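Long-range contacts in tailspike protein (Acinetobacter phage vB_ApiP_P1, PDB 6E1R), which is a trimeric phage tailspike that probably binds and hydrolyses the capsular polysaccharide of its Acinetobacter host: residues A[162-167]-A[188-193]; A[209-214]-A[246-251]; A[441-446]-A[541-546]; A[449-454]-A[529-534]. One frame throughout, in Å; residues are numbered along the deposited sequence.

Interaction 1. Residues A[162-167]-A[188-193]; sequences ESSYFG and GYLSQS
S164 and S193 face each other where two consecutive rungs of the parallel beta-helix run side by side, strand 164-167 next to strand 189-196. The compact half of the contact gathers round the S164 hydroxyl. A first torsion of 54° sets OG between the backbone N and the carbonyl carbon, where it accepts a hydrogen bond from S193 OG at 2.9 Å. The same oxygen donates to a water, which in turn donates to S191 O. S193 OG also lies in the plane of the F166 ring, 3.5 Å from CD1 at its edge, and F166 itself packs on F182 and F195 in the interior of the beta-helix. Backbone bonds close the seam: S164 N to Q192 O, and S163 N to S191 O at 2.7 Å, giving S191 O a second donor beside the water.

The E162 end is more open to solvent, though E162 still buries a large area against S191 and Q192. Its chain is extended, with CG anti to the backbone N (chi1 -173°), and its carboxylate stacks on the Q192 amide with the planes 22° apart. S163 turns away from this seam, and its OG is hydrogen-bonded to Q139 of the second subunit, so the rung edge also lies against the trimer interface. At the outer end, S191 OG donates to the anti lone pair of E162 OE2 at 3.1 Å.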
loop_
_atom_site.group_PDB
_atom_site.type_symbol
_atom_site.label_atom_id
_atom_site.label_comp_id
_atom_site.label_asym_id
_atom_site.label_seq_id
_atom_site.Cartn_x
_atom_site.Cartn_y
_atom_site.Cartn_z
ATOM N N GLU A 162 -19.822 -18.774 9.774
ATOM C CA GLU A 162 -19.482 -17.700 8.850
ATOM C C GLU A 162 -20.282 -16.442 9.167
ATOM O O GLU A 162 -21.417 -16.506 9.648
ATOM C CB GLU A 162 -19.727 -18.142 7.405
ATOM C CG GLU A 162 -19.236 -17.158 6.354
ATOM C CD GLU A 162 -19.517 -17.617 4.938
ATOM O OE1 GLU A 162 -20.645 -18.080 4.669
ATOM O OE2 GLU A 162 -18.602 -17.521 4.094
ATOM N N SER A 163 -19.657 -15.290 8.903
ATOM C CA SER A 163 -20.233 -13.966 9.120
ATOM C C SER A 163 -20.353 -13.669 10.608
ATOM O O SER A 163 -21.129 -14.314 11.319
ATOM C CB SER A 163 -21.594 -13.831 8.428
ATOM O OG SER A 163 -21.474 -14.020 7.030
ATOM N N SER A 164 -19.576 -12.701 11.088
ATOM C CA SER A 164 -19.621 -12.299 12.487
ATOM C C SER A 164 -18.977 -10.925 12.611
ATOM O O SER A 164 -18.330 -10.433 11.683
ATOM C CB SER A 164 -18.930 -13.321 13.396
ATOM O OG SER A 164 -17.613 -13.592 12.959
ATOM N N TYR A 165 -19.166 -10.309 13.775
ATOM C CA TYR A 165 -18.587 -9.003 14.053
ATOM C C TYR A 165 -18.261 -8.923 15.536
ATOM O O TYR A 165 -19.115 -9.213 16.377
ATOM C CB TYR A 165 -19.544 -7.874 13.652
ATOM C CG TYR A 165 -18.954 -6.485 13.783
ATOM C CD1 TYR A 165 -19.017 -5.791 14.986
ATOM C CD2 TYR A 165 -18.338 -5.868 12.702
ATOM C CE1 TYR A 165 -18.480 -4.523 15.108
ATOM C CE2 TYR A 165 -17.800 -4.599 12.815
ATOM C CZ TYR A 165 -17.873 -3.932 14.020
ATOM O OH TYR A 165 -17.338 -2.670 14.137
ATOM N N PHE A 166 -17.027 -8.533 15.846
ATOM C CA PHE A 166 -16.563 -8.399 17.223
ATOM C C PHE A 166 -16.022 -6.988 17.399
ATOM O O PHE A 166 -14.954 -6.658 16.873
ATOM C CB PHE A 166 -15.500 -9.447 17.548
ATOM C CG PHE A 166 -16.005 -10.854 17.461
ATOM C CD1 PHE A 166 -15.992 -11.535 16.257
ATOM C CD2 PHE A 166 -16.504 -11.493 18.583
ATOM C CE1 PHE A 166 -16.462 -12.829 16.172
ATOM C CE2 PHE A 166 -16.977 -12.786 18.504
ATOM C CZ PHE A 166 -16.957 -13.454 17.297
ATOM N N GLY A 167 -16.754 -6.163 18.142
ATOM C CA GLY A 167 -16.387 -4.771 18.293
ATOM C C GLY A 167 -16.020 -4.372 19.706
ATOM O O GLY A 167 -16.868 -4.381 20.604
ATOM N N GLY A 188 -12.996 -25.725 11.614
ATOM C CA GLY A 188 -14.108 -24.897 11.193
ATOM C C GLY A 188 -13.667 -23.491 10.835
ATOM O O GLY A 188 -12.722 -22.942 11.403
ATOM N N TYR A 189 -14.379 -22.895 9.883
ATOM C CA TYR A 189 -14.010 -21.597 9.330
ATOM C C TYR A 189 -14.579 -20.472 10.186
ATOM O O TYR A 189 -15.798 -20.382 10.374
ATOM C CB TYR A 189 -14.508 -21.469 7.891
ATOM C CG TYR A 189 -13.433 -21.602 6.837
ATOM C CD1 TYR A 189 -12.087 -21.476 7.161
ATOM C CD2 TYR A 189 -13.766 -21.846 5.513
ATOM C CE1 TYR A 189 -11.106 -21.590 6.190
ATOM C CE2 TYR A 189 -12.797 -21.963 4.539
ATOM C CZ TYR A 189 -11.469 -21.835 4.882
ATOM O OH TYR A 189 -10.507 -21.952 3.908
ATOM N N LEU A 190 -13.699 -19.614 10.700
ATOM C CA LEU A 190 -14.106 -18.328 11.267
ATOM C C LEU A 190 -14.080 -17.341 10.108
ATOM O O LEU A 190 -13.094 -16.641 9.881
ATOM C CB LEU A 190 -13.181 -17.910 12.405
ATOM C CG LEU A 190 -13.748 -17.022 13.521
ATOM C CD1 LEU A 190 -12.740 -16.879 14.654
ATOM C CD2 LEU A 190 -14.163 -15.654 13.009
ATOM N N SER A 191 -15.178 -17.292 9.360
ATOM C CA SER A 191 -15.209 -16.658 8.050
ATOM C C SER A 191 -15.980 -15.345 8.078
ATOM O O SER A 191 -16.994 -15.220 8.773
ATOM C CB SER A 191 -15.832 -17.599 7.015
ATOM O OG SER A 191 -16.043 -16.935 5.782
ATOM N N GLN A 192 -15.488 -14.376 7.307
ATOM C CA GLN A 192 -16.148 -13.091 7.077
ATOM C C GLN A 192 -16.469 -12.382 8.393
ATOM O O GLN A 192 -17.609 -12.018 8.683
ATOM C CB GLN A 192 -17.401 -13.272 6.217
ATOM C CG GLN A 192 -17.096 -13.733 4.798
ATOM C CD GLN A 192 -18.327 -13.798 3.918
ATOM O OE1 GLN A 192 -19.453 -13.665 4.396
ATOM N NE2 GLN A 192 -18.118 -14.000 2.622
ATOM N N SER A 193 -15.424 -12.184 9.190
ATOM C CA SER A 193 -15.532 -11.544 10.491
ATOM C C SER A 193 -14.743 -10.240 10.501
ATOM O O SER A 193 -13.917 -9.973 9.625
ATOM C CB SER A 193 -15.031 -12.470 11.605
ATOM O OG SER A 193 -15.241 -11.890 12.881
HETATM O O HOH W 1 -17.409 -15.813 11.551
#

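Interaction 2. Residues A[209-214]-A[246-251]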
loop_
_atom_site.group_PDB
_atom_site.type_symbol
_atom_site.label_atom_id
_atom_site.label_comp_id
_atom_site.label_asym_id
_atom_site.label_seq_id
_atom_site.Cartn_x
_atom_site.Cartn_y
_atom_site.Cartn_z
ATOM N N ASP A 209 -7.036 -19.160 18.112
ATOM C CA ASP A 209 -6.612 -20.481 17.665
ATOM C C ASP A 209 -7.668 -21.106 16.762
ATOM O O ASP A 209 -8.015 -22.282 16.919
ATOM C CB ASP A 209 -6.318 -21.390 18.861
ATOM C CG ASP A 209 -5.467 -22.591 18.484
ATOM O OD1 ASP A 209 -5.132 -22.734 17.287
ATOM O OD2 ASP A 209 -5.131 -23.391 19.380
ATOM N N ALA A 210 -8.191 -20.326 15.823
ATOM C CA ALA A 210 -9.230 -20.769 14.905
ATOM C C ALA A 210 -8.759 -20.592 13.467
ATOM O O ALA A 210 -7.784 -19.890 13.187
ATOM C CB ALA A 210 -10.538 -20.003 15.141
ATOM N N ASN A 211 -9.475 -21.233 12.545
ATOM C CA ASN A 211 -9.137 -21.182 11.123
ATOM C C ASN A 211 -9.743 -19.911 10.539
ATOM O O ASN A 211 -10.915 -19.882 10.156
ATOM C CB ASN A 211 -9.645 -22.429 10.409
ATOM C CG ASN A 211 -9.012 -22.620 9.042
ATOM O OD1 ASN A 211 -8.090 -21.898 8.667
ATOM N ND2 ASN A 211 -9.505 -23.601 8.293
ATOM N N LEU A 212 -8.935 -18.856 10.463
ATOM C CA LEU A 212 -9.406 -17.552 10.019
ATOM C C LEU A 212 -9.456 -17.473 8.500
ATOM O O LEU A 212 -8.566 -17.974 7.809
ATOM C CB LEU A 212 -8.487 -16.455 10.556
ATOM C CG LEU A 212 -8.414 -16.315 12.076
ATOM C CD1 LEU A 212 -7.320 -15.335 12.465
ATOM C CD2 LEU A 212 -9.756 -15.874 12.635
ATOM N N ILE A 213 -10.495 -16.823 7.981
ATOM C CA ILE A 213 -10.573 -16.536 6.552
ATOM C C ILE A 213 -11.484 -15.332 6.353
ATOM O O ILE A 213 -12.530 -15.211 6.997
ATOM C CB ILE A 213 -11.050 -17.765 5.741
ATOM C CG1 ILE A 213 -11.005 -17.463 4.239
ATOM C CG2 ILE A 213 -12.444 -18.186 6.156
ATOM C CD1 ILE A 213 -11.295 -18.662 3.361
ATOM N N LEU A 214 -11.059 -14.429 5.465
ATOM C CA LEU A 214 -11.803 -13.208 5.146
ATOM C C LEU A 214 -12.088 -12.382 6.400
ATOM O O LEU A 214 -13.195 -11.878 6.597
ATOM C CB LEU A 214 -13.097 -13.537 4.399
ATOM C CG LEU A 214 -12.932 -13.866 2.912
ATOM C CD1 LEU A 214 -14.217 -14.444 2.342
ATOM C CD2 LEU A 214 -12.509 -12.633 2.130
ATOM N N ARG A 246 -10.152 -26.159 3.245
ATOM C CA ARG A 246 -10.309 -25.174 4.315
ATOM C C ARG A 246 -8.930 -24.586 4.601
ATOM O O ARG A 246 -8.192 -25.088 5.452
ATOM C CB ARG A 246 -10.927 -25.825 5.544
ATOM C CG ARG A 246 -12.401 -26.113 5.341
ATOM C CD ARG A 246 -12.991 -26.975 6.438
ATOM N NE ARG A 246 -14.117 -27.776 5.945
ATOM C CZ ARG A 246 -15.266 -27.292 5.478
ATOM N NH1 ARG A 246 -15.476 -25.984 5.423
ATOM N NH2 ARG A 246 -16.208 -28.125 5.053
ATOM N N GLU A 247 -8.595 -23.504 3.894
ATOM C CA GLU A 247 -7.300 -22.862 4.034
ATOM C C GLU A 247 -7.448 -21.465 4.630
ATOM O O GLU A 247 -8.380 -20.735 4.276
ATOM C CB GLU A 247 -6.599 -22.765 2.674
ATOM C CG GLU A 247 -6.412 -24.112 1.985
ATOM C CD GLU A 247 -5.871 -23.982 0.574
ATOM O OE1 GLU A 247 -5.738 -22.839 0.088
ATOM O OE2 GLU A 247 -5.581 -25.024 -0.052
ATOM N N PRO A 248 -6.547 -21.061 5.528
ATOM C CA PRO A 248 -6.641 -19.713 6.107
ATOM C C PRO A 248 -6.258 -18.626 5.114
ATOM O O PRO A 248 -5.071 -18.397 4.867
ATOM C CB PRO A 248 -5.658 -19.763 7.288
ATOM C CG PRO A 248 -5.239 -21.206 7.425
ATOM C CD PRO A 248 -5.427 -21.831 6.087
ATOM N N ASN A 249 -7.251 -17.930 4.561
ATOM C CA ASN A 249 -7.034 -16.987 3.475
ATOM C C ASN A 249 -7.549 -15.599 3.838
ATOM O O ASN A 249 -8.392 -15.436 4.722
ATOM C CB ASN A 249 -7.734 -17.455 2.192
ATOM C CG ASN A 249 -7.352 -18.864 1.796
ATOM O OD1 ASN A 249 -6.254 -19.332 2.092
ATOM N ND2 ASN A 249 -8.262 -19.550 1.114
ATOM N N ALA A 250 -7.009 -14.592 3.147
ATOM C CA ALA A 250 -7.590 -13.247 3.090
ATOM C C ALA A 250 -7.752 -12.624 4.479
ATOM O O ALA A 250 -8.842 -12.219 4.884
ATOM C CB ALA A 250 -8.929 -13.273 2.347
ATOM N N ASN A 251 -6.642 -12.536 5.203
ATOM C CA ASN A 251 -6.631 -11.960 6.544
ATOM C C ASN A 251 -5.722 -10.737 6.544
ATOM O O ASN A 251 -4.508 -10.859 6.353
ATOM C CB ASN A 251 -6.187 -13.002 7.567
ATOM C CG ASN A 251 -7.142 -14.181 7.637
ATOM O OD1 ASN A 251 -8.361 -14.007 7.607
ATOM N ND2 ASN A 251 -6.594 -15.385 7.702
#
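The carboxamide of N211 meets R246 and P248 near, but not in, its own plane. ND2 gives a weak hydrogen bond to R246 O at 3.5 Å, while OD1 lies against the pyrrolidine of P248, 3.2 Å from CG, the two side chains crossing at about a right angle. CG of N211 stands anti to its backbone N (chi1 -164°), which carries CG toward the loop. A second flat group, the amide of N251, works from the other partner. Its ND2 points at L212 O in an almost straight but weak bond (3.3 Å, 177°), with L212 O near the amide plane and L212 CB above it at 3.6 Å from ND2. N251 OD1 is engaged by C215 N.

Between the two amides a backbone bond is flanked by apolar contacts. I213 and N249 lie side by side, pointing the same way, with I213 CG1 3.9 Å from N249 CB. L214 N donates to N249 O at 2.9 Å, and L214 CD2 touches A250 CB at 3.6 Å. The N249 side chain comes within about 4 Å of a bound sodium ion, while its OD1 accepts from T274 N.

The contact joins strand 208-213 of the beta-helix to the loop leading into strand 251-254. Strand 189-196 flanks it, L212 packs on strand 235-239, and Y307 of the second subunit lies against N249 and A250.

Interaction 3. Residues A[441-446]-A[541-546]; sequences RDFTVG and FAMEVF
R441 and F541 form an antiparallel hydrogen-bonded pair at the edge of the five-stranded sheet in the C-terminal beta-sandwich. R441 N donates to F541 O at 2.9 Å, and F541 N returns a bond to R441 O at 2.8 Å.

The side chains decide what lies on the inner surface. In R441 the chain bends at chi2 (-65°) and again at chi3 (81°). Its CG still rests 4.0 Å from the selenium of selenomethionine M543, the two side chains crossing at about a right angle, but the guanidinium turns off to other partners, NH1 to G450 O and NE to I439 O. M543 is itself bent at chi2 (68°). Its CE meets F443 CZ tip to tip at 3.9 Å. F443 and F541 approach obliquely, with F443 CD1 3.7 Å from F541 CD1. R441 O lies in the plane of the F541 ring, at its edge. F519 adds a third ring against both.

The contact therefore divides its chemistry: two backbone bonds join the strands, aromatic rings and the M543 side chain (modelled as selenomethionine) pack in the sandwich interior, and the arginine charge is led out to backbone carbonyls.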
loop_
_atom_site.group_PDB
_atom_site.type_symbol
_atom_site.label_atom_id
_atom_site.label_comp_id
_atom_site.label_asym_id
_atom_site.label_seq_id
_atom_site.Cartn_x
_atom_site.Cartn_y
_atom_site.Cartn_z
ATOM N N ARG A 441 40.288 -27.166 -20.171
ATOM C CA ARG A 441 40.739 -27.350 -21.547
ATOM C C ARG A 441 42.107 -28.014 -21.507
ATOM O O ARG A 441 43.134 -27.349 -21.352
ATOM C CB ARG A 441 40.775 -26.019 -22.289
ATOM C CG ARG A 441 39.452 -25.254 -22.289
ATOM C CD ARG A 441 38.360 -25.994 -23.059
ATOM N NE ARG A 441 37.728 -27.050 -22.269
ATOM C CZ ARG A 441 36.834 -27.909 -22.745
ATOM N NH1 ARG A 441 36.456 -27.845 -24.016
ATOM N NH2 ARG A 441 36.319 -28.837 -21.951
ATOM N N ASP A 442 42.120 -29.339 -21.635
ATOM C CA ASP A 442 43.336 -30.129 -21.493
ATOM C C ASP A 442 43.955 -30.363 -22.866
ATOM O O ASP A 442 43.294 -30.880 -23.773
ATOM C CB ASP A 442 43.030 -31.454 -20.799
ATOM C CG ASP A 442 42.295 -31.265 -19.486
ATOM O OD1 ASP A 442 42.576 -30.269 -18.788
ATOM O OD2 ASP A 442 41.433 -32.106 -19.155
ATOM N N PHE A 443 45.221 -29.984 -23.013
ATOM C CA PHE A 443 45.922 -30.053 -24.285
ATOM C C PHE A 443 47.130 -30.973 -24.187
ATOM O O PHE A 443 47.759 -31.096 -23.132
ATOM C CB PHE A 443 46.402 -28.667 -24.738
ATOM C CG PHE A 443 45.295 -27.735 -25.128
ATOM C CD1 PHE A 443 44.654 -26.964 -24.173
ATOM C CD2 PHE A 443 44.905 -27.617 -26.451
ATOM C CE1 PHE A 443 43.638 -26.101 -24.527
ATOM C CE2 PHE A 443 43.890 -26.753 -26.813
ATOM C CZ PHE A 443 43.255 -25.994 -25.850
ATOM N N THR A 444 47.440 -31.619 -25.304
ATOM C CA THR A 444 48.755 -32.183 -25.559
ATOM C C THR A 444 49.423 -31.363 -26.655
ATOM O O THR A 444 48.817 -30.458 -27.237
ATOM C CB THR A 444 48.665 -33.662 -25.956
ATOM O OG1 THR A 444 47.923 -33.794 -27.174
ATOM C CG2 THR A 444 47.979 -34.467 -24.862
ATOM N N VAL A 445 50.689 -31.673 -26.926
ATOM C CA VAL A 445 51.460 -30.907 -27.902
ATOM C C VAL A 445 50.760 -30.947 -29.255
ATOM O O VAL A 445 50.674 -32.002 -29.894
ATOM C CB VAL A 445 52.904 -31.426 -28.007
ATOM C CG1 VAL A 445 53.654 -30.680 -29.098
ATOM C CG2 VAL A 445 53.614 -31.273 -26.672
ATOM N N GLY A 446 50.253 -29.796 -29.693
ATOM C CA GLY A 446 49.597 -29.683 -30.979
ATOM C C GLY A 446 48.151 -30.122 -31.023
ATOM O O GLY A 446 47.569 -30.164 -32.113
ATOM N N PHE A 541 44.113 -25.631 -19.362
ATOM C CA PHE A 541 43.961 -24.198 -19.550
ATOM C C PHE A 541 42.489 -23.824 -19.430
ATOM O O PHE A 541 41.605 -24.685 -19.392
ATOM C CB PHE A 541 44.523 -23.752 -20.908
ATOM C CG PHE A 541 46.000 -23.987 -21.060
ATOM C CD1 PHE A 541 46.483 -25.226 -21.454
ATOM C CD2 PHE A 541 46.906 -22.968 -20.814
ATOM C CE1 PHE A 541 47.840 -25.444 -21.592
ATOM C CE2 PHE A 541 48.265 -23.180 -20.952
ATOM C CZ PHE A 541 48.733 -24.420 -21.341
ATOM N N ALA A 542 42.230 -22.520 -19.364
ATOM C CA ALA A 542 40.872 -22.005 -19.253
ATOM C C ALA A 542 40.752 -20.726 -20.067
ATOM O O ALA A 542 41.590 -19.828 -19.943
ATOM C CB ALA A 542 40.496 -21.741 -17.791
HETATM N N MSE A 543 39.712 -20.646 -20.890
HETATM C CA MSE A 543 39.484 -19.474 -21.726
HETATM C C MSE A 543 38.322 -18.626 -21.221
HETATM O O MSE A 543 37.395 -19.131 -20.585
HETATM C CB MSE A 543 39.216 -19.887 -23.177
HETATM C CG MSE A 543 40.455 -20.236 -23.988
HETATM SE SE MSE A 543 41.342 -21.869 -23.404
HETATM C CE MSE A 543 42.365 -22.245 -25.016
ATOM N N GLU A 544 38.384 -17.330 -21.513
ATOM C CA GLU A 544 37.291 -16.402 -21.250
ATOM C C GLU A 544 37.049 -15.599 -22.517
ATOM O O GLU A 544 37.945 -14.887 -22.982
ATOM C CB GLU A 544 37.611 -15.476 -20.074
ATOM C CG GLU A 544 37.626 -16.176 -18.729
ATOM C CD GLU A 544 38.041 -15.266 -17.589
ATOM O OE1 GLU A 544 39.167 -14.727 -17.633
ATOM O OE2 GLU A 544 37.239 -15.089 -16.648
ATOM N N VAL A 545 35.847 -15.717 -23.075
ATOM C CA VAL A 545 35.516 -15.118 -24.361
ATOM C C VAL A 545 34.569 -13.948 -24.132
ATOM O O VAL A 545 33.612 -14.050 -23.355
ATOM C CB VAL A 545 34.894 -16.154 -25.319
ATOM C CG1 VAL A 545 34.648 -15.539 -26.689
ATOM C CG2 VAL A 545 35.793 -17.376 -25.433
ATOM N N PHE A 546 34.837 -12.838 -24.817
ATOM C CA PHE A 546 34.003 -11.640 -24.778
ATOM C C PHE A 546 33.618 -11.312 -26.214
ATOM O O PHE A 546 34.481 -10.960 -27.025
ATOM C CB PHE A 546 34.739 -10.465 -24.130
ATOM C CG PHE A 546 35.279 -10.757 -22.757
ATOM C CD1 PHE A 546 36.484 -11.424 -22.597
ATOM C CD2 PHE A 546 34.589 -10.351 -21.625
ATOM C CE1 PHE A 546 36.985 -11.690 -21.335
ATOM C CE2 PHE A 546 35.086 -10.613 -20.359
ATOM C CZ PHE A 546 36.285 -11.283 -20.215
#

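Interaction 4. Residues A[449-454]-A[529-534]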
loop_
_atom_site.group_PDB
_atom_site.type_symbol
_atom_site.label_atom_id
_atom_site.label_comp_id
_atom_site.label_asym_id
_atom_site.label_seq_id
_atom_site.Cartn_x
_atom_site.Cartn_y
_atom_site.Cartn_z
ATOM N N VAL A 449 41.226 -28.393 -28.947
ATOM C CA VAL A 449 40.134 -28.515 -27.988
ATOM C C VAL A 449 39.113 -27.426 -28.280
ATOM O O VAL A 449 39.480 -26.259 -28.463
ATOM C CB VAL A 449 40.633 -28.406 -26.532
ATOM C CG1 VAL A 449 39.466 -28.468 -25.563
ATOM C CG2 VAL A 449 41.639 -29.504 -26.224
ATOM N N GLY A 450 37.838 -27.803 -28.319
ATOM C CA GLY A 450 36.786 -26.821 -28.515
ATOM C C GLY A 450 36.596 -25.959 -27.278
ATOM O O GLY A 450 36.686 -26.431 -26.143
ATOM N N VAL A 451 36.329 -24.677 -27.506
ATOM C CA VAL A 451 36.177 -23.697 -26.437
ATOM C C VAL A 451 34.723 -23.269 -26.273
ATOM O O VAL A 451 34.193 -23.261 -25.162
ATOM C CB VAL A 451 37.090 -22.474 -26.676
ATOM C CG1 VAL A 451 36.795 -21.383 -25.658
ATOM C CG2 VAL A 451 38.553 -22.887 -26.610
ATOM N N ALA A 452 34.062 -22.914 -27.373
ATOM C CA ALA A 452 32.684 -22.449 -27.304
ATOM C C ALA A 452 32.021 -22.637 -28.658
ATOM O O ALA A 452 32.688 -22.820 -29.680
ATOM C CB ALA A 452 32.606 -20.981 -26.869
ATOM N N SER A 453 30.692 -22.597 -28.648
ATOM C CA SER A 453 29.894 -22.662 -29.863
ATOM C C SER A 453 29.493 -21.257 -30.291
ATOM O O SER A 453 29.086 -20.437 -29.462
ATOM C CB SER A 453 28.645 -23.520 -29.655
ATOM O OG SER A 453 28.988 -24.858 -29.346
ATOM N N LEU A 454 29.615 -20.984 -31.585
ATOM C CA LEU A 454 29.296 -19.682 -32.150
ATOM C C LEU A 454 27.981 -19.760 -32.910
ATOM O O LEU A 454 27.700 -20.757 -33.584
ATOM C CB LEU A 454 30.414 -19.198 -33.078
ATOM C CG LEU A 454 31.806 -19.137 -32.448
ATOM C CD1 LEU A 454 32.835 -18.638 -33.453
ATOM C CD2 LEU A 454 31.795 -18.260 -31.202
ATOM N N LEU A 529 34.347 -22.780 -31.770
ATOM C CA LEU A 529 35.638 -22.100 -31.701
ATOM C C LEU A 529 36.671 -23.059 -31.125
ATOM O O LEU A 529 36.608 -23.414 -29.943
ATOM C CB LEU A 529 35.529 -20.836 -30.853
ATOM C CG LEU A 529 36.804 -20.002 -30.712
ATOM C CD1 LEU A 529 37.215 -19.422 -32.055
ATOM C CD2 LEU A 529 36.624 -18.900 -29.681
ATOM N N VAL A 530 37.624 -23.480 -31.953
ATOM C CA VAL A 530 38.603 -24.495 -31.587
ATOM C C VAL A 530 39.949 -23.830 -31.339
ATOM O O VAL A 530 40.373 -22.955 -32.104
ATOM C CB VAL A 530 38.716 -25.576 -32.680
ATOM C CG1 VAL A 530 39.732 -26.636 -32.284
ATOM C CG2 VAL A 530 37.357 -26.202 -32.946
ATOM N N ALA A 531 40.617 -24.245 -30.267
ATOM C CA ALA A 531 41.959 -23.789 -29.936
ATOM C C ALA A 531 42.939 -24.937 -30.135
ATOM O O ALA A 531 42.702 -26.049 -29.651
ATOM C CB ALA A 531 42.028 -23.280 -28.494
ATOM N N THR A 532 44.032 -24.666 -30.843
ATOM C CA THR A 532 45.072 -25.652 -31.104
ATOM C C THR A 532 46.363 -25.217 -30.427
ATOM O O THR A 532 46.827 -24.092 -30.638
ATOM C CB THR A 532 45.297 -25.831 -32.608
ATOM O OG1 THR A 532 44.063 -26.198 -33.234
ATOM C CG2 THR A 532 46.334 -26.914 -32.866
ATOM N N ALA A 533 46.942 -26.109 -29.625
ATOM C CA ALA A 533 48.142 -25.772 -28.871
ATOM C C ALA A 533 49.302 -25.455 -29.810
ATOM O O ALA A 533 49.471 -26.087 -30.856
ATOM C CB ALA A 533 48.520 -26.922 -27.938
ATOM N N VAL A 534 50.106 -24.466 -29.424
ATOM C CA VAL A 534 51.211 -23.972 -30.235
ATOM C C VAL A 534 52.519 -24.279 -29.520
ATOM O O VAL A 534 52.650 -24.027 -28.316
ATOM C CB VAL A 534 51.072 -22.463 -30.507
ATOM C CG1 VAL A 534 52.299 -21.931 -31.227
ATOM C CG2 VAL A 534 49.813 -22.189 -31.314
#
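V451 points toward the partner strand, and its CG2 touches A531 CB at 4.0 Å, beside M543 and V545 of the facing sheet. V451 CB lies beyond the carbonyl oxygen of L529, 3.4 Å from O. Farther along, L454 also turns toward the partner strand, and its CD1 comes 4.3 Å from L529 CB. Of all the residues here, L529 loses the largest area to the other segment, and its side chain leaves the sheet on the same face as those of V449 and A531. V530 points to the opposite face, across from G450; a first torsion of -180° holds CG1 anti to its backbone N, 3.8 Å from V449 O.

The backbone sets these directions. V449 N and A531 O, and A531 N and V449 O, are each bonded at 2.9 Å, the second with an angle of 175°. Beyond them V451 N donates to L529 O (2.8 Å) and L529 N to A452 O (2.7 Å). These two bonds and the psi of -49° at V451 are consistent with a classic beta bulge.

F443 from the facing sheet packs on V449 and A531. Four backbone bonds thus join the strands, while V451 O is taken by T438 of strand 435-443, and aliphatic groups make the sandwich interface by shape and apolar contact.

How the interactions relate
The four contacts fall into two pairs in separate parts of the chain. Interactions 1 and 2 share the parallel beta-helix, their centres 10 Å apart on adjoining rungs, linked by Y189 OH to E247 O and L190 N to N211 O, and both reach the second subunit. Interactions 3 and 4 lie in the C-terminal beta-sandwich, centres 7 Å apart, in the two facing sheets; strand 435-443 runs on into 448-455, and 528-533 into 539-548. All four are largely buried, but serine hydroxyls, amides and a carboxylate carry much of the beta-helix contacts, whereas aromatic, selenomethionine and aliphatic groups dominate the sandwich. The pairs stand about 60 to 70 Å apart, centre to centre.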